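Putative glucarate dehydratase (Pseudomonas fluorescens, PDB 4IT1) probably catalyses the magnesium-dependent dehydration of D-glucarate to 5-dehydro-4-deoxy-D-glucarate, as a member of the mandelate racemase/muconate lactonizing enzyme family. Local coordinates at residues 30-35 against 413-418. Residues are numbered along the deposited sequence; the frame is centred on the assembly and turned at random. Where two conformers were deposited one is given.
Sequences VTPIAF and KLHDQY
P32 sets CB over the centre of one face of the Y418 ring, 3.5 Å from the centroid, a CH-pi contact; proline's ring C-H groups suit an aromatic face. Y418 reaches there because its CG stands anti to the backbone N (chi1 169°), which swings the ring back across the strand to P32. This is the tight part: A34 is small enough for the helix backbone to come close, its CB 3.7 Å from Y418 CA, and the axes, crossing at 78°, approach to 5.3 Å. Beside it, I33 CB packs 4.0 Å from L414 CB.

Strand 25-36 is an outermost strand of its sheet in this chain; the backbone of I33 hydrogen-bonds to R53 of strand 50-60, while A34 N turns to the helix and donates to L414 O (3.1 Å). That oxygen also accepts from Y418 N, from the opposite face of its carbonyl plane. The long, extended Q417 lets NE2 donate a bent bond to A34 O (3.0 Å, 133°) and another to E379.

The looser flank holds partly exposed T31 and H415, whose ND1, at the ring edge, lies 3.4 Å from T31 CG2. With A34 N met by a helix carbonyl and A34 O by a side-chain amide, helix 408-421 ties the C-terminal region to the N-terminal domain's edge strand.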
loop_
_atom_site.group_PDB
_atom_site.type_symbol
_atom_site.label_atom_id
_atom_site.label_comp_id
_atom_site.label_asym_id
_atom_site.label_seq_id
_atom_site.Cartn_x
_atom_site.Cartn_y
_atom_site.Cartn_z
ATOM N N VAL A 30 -24.725 13.793 4.852
ATOM C CA VAL A 30 -23.973 13.781 6.100
ATOM C C VAL A 30 -24.923 14.097 7.253
ATOM O O VAL A 30 -25.637 15.098 7.226
ATOM C CB VAL A 30 -22.810 14.791 6.063
ATOM C CG1 VAL A 30 -21.875 14.563 7.241
ATOM C CG2 VAL A 30 -22.051 14.685 4.744
ATOM N N THR A 31 -24.923 13.241 8.267
ATOM C CA THR A 31 -25.930 13.297 9.313
ATOM C C THR A 31 -25.307 13.124 10.700
ATOM O O THR A 31 -24.866 12.032 11.052
ATOM C CB THR A 31 -27.036 12.238 9.071
ATOM O OG1 THR A 31 -27.630 12.453 7.782
ATOM C CG2 THR A 31 -28.114 12.302 10.144
ATOM N N PRO A 32 -25.255 14.214 11.486
ATOM C CA PRO A 32 -24.736 14.158 12.859
ATOM C C PRO A 32 -25.669 13.447 13.837
ATOM O O PRO A 32 -26.885 13.560 13.715
ATOM C CB PRO A 32 -24.584 15.632 13.242
ATOM C CG PRO A 32 -25.439 16.389 12.282
ATOM C CD PRO A 32 -25.448 15.597 11.015
ATOM N N ILE A 33 -25.092 12.733 14.804
ATOM C CA ILE A 33 -25.864 11.960 15.795
ATOM C C ILE A 33 -25.209 11.929 17.178
ATOM O O ILE A 33 -24.016 12.208 17.326
ATOM C CB ILE A 33 -26.090 10.484 15.360
ATOM C CG1 ILE A 33 -24.756 9.768 15.120
ATOM C CG2 ILE A 33 -26.988 10.390 14.128
ATOM C CD1 ILE A 33 -24.729 8.351 15.642
ATOM N N ALA A 34 -25.985 11.558 18.190
ATOM C CA ALA A 34 -25.430 11.379 19.526
ATOM C C ALA A 34 -26.029 10.167 20.209
ATOM O O ALA A 34 -27.213 9.875 20.043
ATOM C CB ALA A 34 -25.639 12.624 20.376
ATOM N N PHE A 35 -25.210 9.473 20.986
ATOM C CA PHE A 35 -25.666 8.280 21.678
ATOM C C PHE A 35 -25.210 8.286 23.121
ATOM O O PHE A 35 -24.165 8.857 23.449
ATOM C CB PHE A 35 -25.200 7.003 20.959
ATOM C CG PHE A 35 -23.785 7.065 20.441
ATOM C CD1 PHE A 35 -22.701 6.847 21.292
ATOM C CD2 PHE A 35 -23.537 7.323 19.094
ATOM C CE1 PHE A 35 -21.399 6.897 20.813
ATOM C CE2 PHE A 35 -22.240 7.373 18.608
ATOM C CZ PHE A 35 -21.169 7.157 19.471
ATOM N N LYS A 413 -33.900 9.665 14.767
ATOM C CA LYS A 413 -34.017 9.698 16.227
ATOM C C LYS A 413 -32.725 10.152 16.909
ATOM O O LYS A 413 -32.753 11.016 17.791
ATOM C CB LYS A 413 -34.434 8.328 16.774
ATOM C CG LYS A 413 -34.796 8.335 18.255
ATOM C CD LYS A 413 -35.168 6.953 18.769
ATOM C CE LYS A 413 -33.941 6.073 18.955
ATOM N NZ LYS A 413 -34.289 4.744 19.527
ATOM N N LEU A 414 -31.602 9.561 16.504
ATOM C CA LEU A 414 -30.308 9.888 17.101
ATOM C C LEU A 414 -29.741 11.231 16.602
ATOM O O LEU A 414 -28.925 11.850 17.282
ATOM C CB LEU A 414 -29.313 8.724 16.948
ATOM C CG LEU A 414 -29.633 7.434 17.728
ATOM C CD1 LEU A 414 -28.636 6.330 17.402
ATOM C CD2 LEU A 414 -29.719 7.645 19.240
ATOM N N HIS A 415 -30.197 11.678 15.432
ATOM C CA HIS A 415 -29.953 13.043 14.959
ATOM C C HIS A 415 -30.650 14.068 15.866
ATOM O O HIS A 415 -30.114 15.152 16.103
ATOM C CB HIS A 415 -30.437 13.198 13.514
ATOM C CG HIS A 415 -30.296 14.585 12.966
ATOM N ND1 HIS A 415 -29.365 14.914 12.006
ATOM C CD2 HIS A 415 -30.976 15.724 13.236
ATOM C CE1 HIS A 415 -29.477 16.196 11.707
ATOM N NE2 HIS A 415 -30.445 16.712 12.443
ATOM N N ASP A 416 -31.844 13.721 16.354
ATOM C CA ASP A 416 -32.586 14.578 17.279
ATOM C C ASP A 416 -31.880 14.644 18.632
ATOM O O ASP A 416 -31.812 15.707 19.250
ATOM C CB ASP A 416 -34.028 14.083 17.458
ATOM C CG ASP A 416 -34.854 14.193 16.185
ATOM O OD1 ASP A 416 -34.464 14.963 15.278
ATOM O OD2 ASP A 416 -35.893 13.505 16.096
ATOM N N GLN A 417 -31.358 13.500 19.085
ATOM C CA GLN A 417 -30.634 13.441 20.360
ATOM C C GLN A 417 -29.336 14.236 20.262
ATOM O O GLN A 417 -28.821 14.730 21.270
ATOM C CB GLN A 417 -30.362 12.000 20.807
ATOM C CG GLN A 417 -30.066 11.880 22.301
ATOM C CD GLN A 417 -29.973 10.444 22.813
ATOM O OE1 GLN A 417 -30.340 10.165 23.955
ATOM N NE2 GLN A 417 -29.473 9.532 21.980
ATOM N N TYR A 418 -28.822 14.363 19.041
ATOM C CA TYR A 418 -27.685 15.229 18.768
ATOM C C TYR A 418 -28.075 16.678 19.021
ATOM O O TYR A 418 -27.398 17.388 19.772
ATOM C CB TYR A 418 -27.199 15.040 17.330
ATOM C CG TYR A 418 -26.191 16.065 16.862
ATOM C CD1 TYR A 418 -24.842 15.958 17.212
ATOM C CD2 TYR A 418 -26.581 17.140 16.056
ATOM C CE1 TYR A 418 -23.911 16.893 16.780
ATOM C CE2 TYR A 418 -25.659 18.081 15.621
ATOM C CZ TYR A 418 -24.327 17.951 15.987
ATOM O OH TYR A 418 -23.405 18.872 15.560
#